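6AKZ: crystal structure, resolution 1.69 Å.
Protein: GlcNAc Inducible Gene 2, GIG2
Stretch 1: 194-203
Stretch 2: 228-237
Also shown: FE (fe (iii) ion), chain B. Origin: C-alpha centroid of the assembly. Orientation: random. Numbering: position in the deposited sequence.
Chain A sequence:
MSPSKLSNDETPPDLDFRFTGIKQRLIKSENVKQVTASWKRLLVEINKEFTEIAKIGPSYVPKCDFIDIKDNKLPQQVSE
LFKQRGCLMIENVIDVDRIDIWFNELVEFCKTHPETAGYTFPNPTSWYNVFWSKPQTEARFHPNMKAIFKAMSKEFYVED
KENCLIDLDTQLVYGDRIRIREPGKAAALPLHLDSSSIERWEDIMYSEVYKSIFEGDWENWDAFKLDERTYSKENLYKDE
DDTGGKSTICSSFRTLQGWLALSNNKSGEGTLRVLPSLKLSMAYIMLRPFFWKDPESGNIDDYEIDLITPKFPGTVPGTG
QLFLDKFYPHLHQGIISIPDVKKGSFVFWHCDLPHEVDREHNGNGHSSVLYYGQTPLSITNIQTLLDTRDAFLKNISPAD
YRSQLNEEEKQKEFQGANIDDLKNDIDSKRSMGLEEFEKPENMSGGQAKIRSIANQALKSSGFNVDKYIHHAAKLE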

# COMPACT_ATOMS: atom_id res chain seq x y z
N ASP A 194 3.05 5.94 -0.57
CA ASP A 194 3.61 5.18 -1.66
C ASP A 194 2.46 5.18 -2.72
O ASP A 194 1.61 6.02 -2.68
CB ASP A 194 4.04 3.78 -1.22
CG ASP A 194 5.22 3.83 -0.30
OD1 ASP A 194 6.25 4.27 -0.82
OD2 ASP A 194 5.07 3.48 0.86
N SER A 195 2.46 4.23 -3.65
CA SER A 195 1.43 4.17 -4.65
C SER A 195 1.30 5.45 -5.50
O SER A 195 0.25 5.86 -5.86
CB SER A 195 0.08 3.72 -4.08
OG SER A 195 0.17 2.47 -3.47
N SER A 196 2.46 6.00 -5.77
CA SER A 196 2.72 7.15 -6.64
C SER A 196 2.97 8.50 -6.03
O SER A 196 2.44 8.82 -5.01
CB SER A 196 1.65 7.32 -7.73
OG SER A 196 0.53 7.99 -7.25
N SER A 197 3.77 9.29 -6.74
CA SER A 197 3.98 10.70 -6.30
C SER A 197 2.88 11.63 -6.76
O SER A 197 2.15 12.20 -5.95
CB SER A 197 5.39 11.14 -6.77
OG SER A 197 5.88 12.25 -6.05
N ILE A 198 2.70 11.78 -8.08
CA ILE A 198 1.77 12.77 -8.65
C ILE A 198 0.46 12.15 -9.24
O ILE A 198 -0.49 12.87 -9.42
CB ILE A 198 2.48 13.62 -9.78
CG1 ILE A 198 1.72 14.89 -10.17
CG2 ILE A 198 2.64 12.80 -11.06
CD1 ILE A 198 1.65 16.00 -9.17
N GLU A 199 0.47 10.86 -9.54
CA GLU A 199 -0.67 10.16 -10.15
C GLU A 199 -2.07 10.37 -9.58
O GLU A 199 -3.05 10.40 -10.33
CB GLU A 199 -0.37 8.65 -10.22
CG GLU A 199 0.48 8.24 -11.42
CD GLU A 199 1.92 8.70 -11.29
OE1 GLU A 199 2.27 9.30 -10.24
OE2 GLU A 199 2.71 8.47 -12.23
N ARG A 200 -2.18 10.49 -8.26
CA ARG A 200 -3.49 10.64 -7.61
C ARG A 200 -4.23 11.84 -8.17
O ARG A 200 -5.38 11.83 -8.21
CB ARG A 200 -3.36 10.78 -6.11
CG ARG A 200 -2.84 9.52 -5.43
CD ARG A 200 -2.86 9.63 -3.91
NE ARG A 200 -2.50 8.44 -3.17
CZ ARG A 200 -1.29 7.92 -3.07
NH1 ARG A 200 -0.27 8.44 -3.67
NH2 ARG A 200 -1.11 6.84 -2.34
N TRP A 201 -3.49 12.87 -8.53
CA TRP A 201 -3.98 14.04 -9.20
C TRP A 201 -3.96 13.96 -10.71
O TRP A 201 -4.99 14.28 -11.34
CB TRP A 201 -3.18 15.23 -8.76
CG TRP A 201 -3.26 15.61 -7.32
CD1 TRP A 201 -4.22 16.35 -6.72
CD2 TRP A 201 -2.32 15.29 -6.33
NE1 TRP A 201 -3.91 16.52 -5.39
CE2 TRP A 201 -2.73 15.90 -5.15
CE3 TRP A 201 -1.11 14.61 -6.34
CZ2 TRP A 201 -2.00 15.79 -3.97
CZ3 TRP A 201 -0.37 14.55 -5.20
CH2 TRP A 201 -0.81 15.11 -4.05
N GLU A 202 -2.88 13.50 -11.29
CA GLU A 202 -2.69 13.54 -12.72
C GLU A 202 -3.44 12.50 -13.52
O GLU A 202 -3.89 12.82 -14.62
CB GLU A 202 -1.23 13.41 -13.08
CG GLU A 202 -0.94 13.87 -14.52
CD GLU A 202 0.50 13.75 -14.94
OE1 GLU A 202 1.37 13.31 -14.13
OE2 GLU A 202 0.73 14.11 -16.13
N ASP A 203 -3.46 11.25 -13.06
CA ASP A 203 -4.18 10.23 -13.81
C ASP A 203 -5.68 10.44 -13.75
O ASP A 203 -6.25 10.84 -12.70
CB ASP A 203 -3.77 8.84 -13.29
CG ASP A 203 -4.50 7.71 -14.04
OD1 ASP A 203 -4.35 7.63 -15.31
OD2 ASP A 203 -5.21 6.90 -13.38
FE FE B . 6.44 3.50 2.40
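Stretch 2, residues 228-237: ERTYSKENLY

Stretch 2 packs against stretch 1 as an irregular segment of short extended steps and turns. Residues 228-230 have helical phi/psi without the regular bonds, although Tyr231 N to Glu228 O (3.0 Å) and Ser232 N to Arg229 O (3.1 Å) close local turns. The chain then opens: Ser232 at -76/145 and Lys233 at -103/104 are extended, Glu234 at -73/-14 turns, Asn235 at -139/103 extends again, and Leu236 at -88/-1 turns once more. Stretch 1 begins as a loop and becomes a helix at 199-202. The Lys233-Glu234 bend comes near both ends of the Ser196-Asp203 segment: Ser196 CA lies 5.6 Å from Glu234 CA, and Asp203 CA lies 6.4 Å from Lys233 CA. With just these two pairs, no steady parallel or antiparallel register is defined. The two stretches together bury 545 Å².

Three carboxylates, two in the helix and one just after it, hold this path. Glu199, Glu202 and Asp203 all direct CA-to-CB toward stretch 2, but reach different partners through different rotamers. Glu199 is m at chi1 and p at chi2, a folded chain that brings OE2 to the backbone of Leu236: Leu236 N donates to Glu199 OE2 at 2.9 Å and 171°, nearly linear. The m chi1 places Glu199 CG 3.1 Å from Glu234 O, and Glu199 OE1 accepts a weak bond from Ile198 N at 3.3 Å and 127°. Water 3 lies within reach of both stretches, 2.8 Å from Glu199 OE2 and 2.9 Å from Asn235 OD1. Asn235 OD1 also accepts from Tyr237 N at 2.9 Å, so the Asn235 side chain, whose CA-to-CB points away, ties down its own segment.

Glu202 is extended, t at both chi1 and chi2, and its OE1 accepts from Tyr237 OH at 2.6 Å, while Glu202 CD passes 3.8 Å from Leu236 CD1. The Tyr237 ring, with chi1 m and chi2 at 82°, presents its edge to Glu199 OE2, 3.5 Å from Tyr237 CD1, as well as to Glu202 OE1. Tyr237 CE1 also meets Ile198 CG2 at 3.9 Å, an apolar contact.

Asp203 is t at chi1, and its OD2 accepts from Lys233 N at 3.0 Å and 177°. It is the first residue to leave helical phi/psi, and its side chain also caps a backbone N just past the stretch. Lys233 sends CA-to-CB sideways; the hydrogen bond is from its backbone N, and Asp203 OD1 lies 3.5 Å from Lys233 CB.

At the loop end, Glu234 is m, then t, and its CA-to-CB points sideways while the carboxylate comes nearer: Glu234 OE1 lies 3.7 Å from Ser195 CB, and water 2 links Glu234 OE2 (2.7 Å) with Ser195 OG (2.5 Å). Ser196 CB sits 3.2 Å from Glu234 O, but Ser196 OG donates to Ser195 O at 2.6 Å. Arg200 NH2 approaches Arg229 NH2 at 4.3 Å, like charges close together; Arg200 NH2 also donates to Asp194 O at 2.9 Å.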

# COMPACT_ATOMS: atom_id res chain seq x y z
N GLU A 228 -13.26 2.72 -9.36
CA GLU A 228 -12.41 3.56 -10.19
C GLU A 228 -10.94 3.16 -9.99
O GLU A 228 -10.18 3.10 -10.96
CB GLU A 228 -12.57 5.05 -9.83
CG GLU A 228 -13.94 5.61 -10.16
CD GLU A 228 -14.97 5.25 -9.13
OE1 GLU A 228 -14.61 5.00 -7.96
OE2 GLU A 228 -16.15 5.27 -9.48
N ARG A 229 -10.54 2.86 -8.74
CA ARG A 229 -9.12 2.54 -8.50
C ARG A 229 -8.56 1.34 -9.24
O ARG A 229 -7.37 1.28 -9.52
CB ARG A 229 -8.91 2.38 -6.98
CG ARG A 229 -7.49 2.79 -6.62
CD ARG A 229 -7.35 2.88 -5.13
NE ARG A 229 -6.04 3.42 -4.80
CZ ARG A 229 -5.81 4.25 -3.77
NH1 ARG A 229 -6.80 4.60 -2.92
NH2 ARG A 229 -4.59 4.69 -3.58
N THR A 230 -9.46 0.38 -9.51
CA THR A 230 -9.22 -0.81 -10.38
C THR A 230 -8.55 -0.43 -11.71
O THR A 230 -7.75 -1.19 -12.24
CB THR A 230 -10.55 -1.62 -10.49
OG1 THR A 230 -10.84 -2.23 -9.19
CG2 THR A 230 -10.47 -2.78 -11.48
N TYR A 231 -8.85 0.76 -12.21
CA TYR A 231 -8.38 1.19 -13.50
C TYR A 231 -7.36 2.35 -13.42
O TYR A 231 -7.07 2.98 -14.41
CB TYR A 231 -9.58 1.61 -14.34
CG TYR A 231 -10.54 0.49 -14.54
CD1 TYR A 231 -10.33 -0.46 -15.55
CD2 TYR A 231 -11.67 0.33 -13.71
CE1 TYR A 231 -11.21 -1.53 -15.75
CE2 TYR A 231 -12.56 -0.74 -13.91
CZ TYR A 231 -12.29 -1.68 -14.95
OH TYR A 231 -13.13 -2.78 -15.18
N SER A 232 -6.89 2.64 -12.22
CA SER A 232 -5.95 3.73 -12.03
C SER A 232 -4.56 3.26 -12.51
O SER A 232 -4.14 2.15 -12.30
CB SER A 232 -5.90 4.16 -10.55
OG SER A 232 -5.38 3.12 -9.70
N LYS A 233 -3.85 4.22 -13.08
CA LYS A 233 -2.46 4.08 -13.53
C LYS A 233 -1.61 4.76 -12.50
O LYS A 233 -1.67 5.98 -12.38
CB LYS A 233 -2.31 4.77 -14.88
CG LYS A 233 -3.16 4.16 -15.95
CD LYS A 233 -3.07 4.94 -17.26
CE LYS A 233 -1.74 4.65 -17.94
NZ LYS A 233 -1.79 5.06 -19.37
N GLU A 234 -0.95 3.96 -11.67
CA GLU A 234 -0.09 4.46 -10.64
C GLU A 234 1.23 5.03 -11.18
O GLU A 234 1.94 5.70 -10.44
CB GLU A 234 0.23 3.36 -9.60
CG GLU A 234 -1.02 3.15 -8.75
CD GLU A 234 -0.82 2.19 -7.57
OE1 GLU A 234 0.31 1.81 -7.27
OE2 GLU A 234 -1.82 1.91 -6.92
N ASN A 235 1.55 4.73 -12.45
CA ASN A 235 2.80 5.18 -13.06
C ASN A 235 2.51 5.62 -14.48
O ASN A 235 2.34 4.84 -15.37
CB ASN A 235 3.83 4.14 -13.07
CG ASN A 235 5.17 4.64 -13.61
OD1 ASN A 235 5.38 5.84 -13.90
ND2 ASN A 235 6.04 3.73 -13.77
N LEU A 236 2.45 6.91 -14.67
CA LEU A 236 2.23 7.46 -16.01
C LEU A 236 3.52 7.67 -16.82
O LEU A 236 3.47 8.16 -17.95
CB LEU A 236 1.54 8.79 -15.85
CG LEU A 236 0.05 8.70 -15.55
CD1 LEU A 236 -0.43 10.10 -15.45
CD2 LEU A 236 -0.71 7.96 -16.65
N TYR A 237 4.66 7.36 -16.24
CA TYR A 237 5.91 7.80 -16.73
C TYR A 237 6.59 6.52 -17.15
O TYR A 237 7.79 6.48 -17.20
CB TYR A 237 6.63 8.66 -15.64
CG TYR A 237 5.91 9.98 -15.37
CD1 TYR A 237 4.80 10.05 -14.53
CD2 TYR A 237 6.29 11.15 -15.98
CE1 TYR A 237 4.11 11.25 -14.31
CE2 TYR A 237 5.60 12.34 -15.80
CZ TYR A 237 4.51 12.39 -14.98
OH TYR A 237 3.86 13.57 -14.79
O HOH W 1 8.07 3.16 0.95
O HOH W 2 -1.37 0.73 -4.51
O HOH W 3 5.32 7.60 -11.54
O HOH W 4 6.33 1.44 2.36
O HOH W 5 7.93 3.00 3.92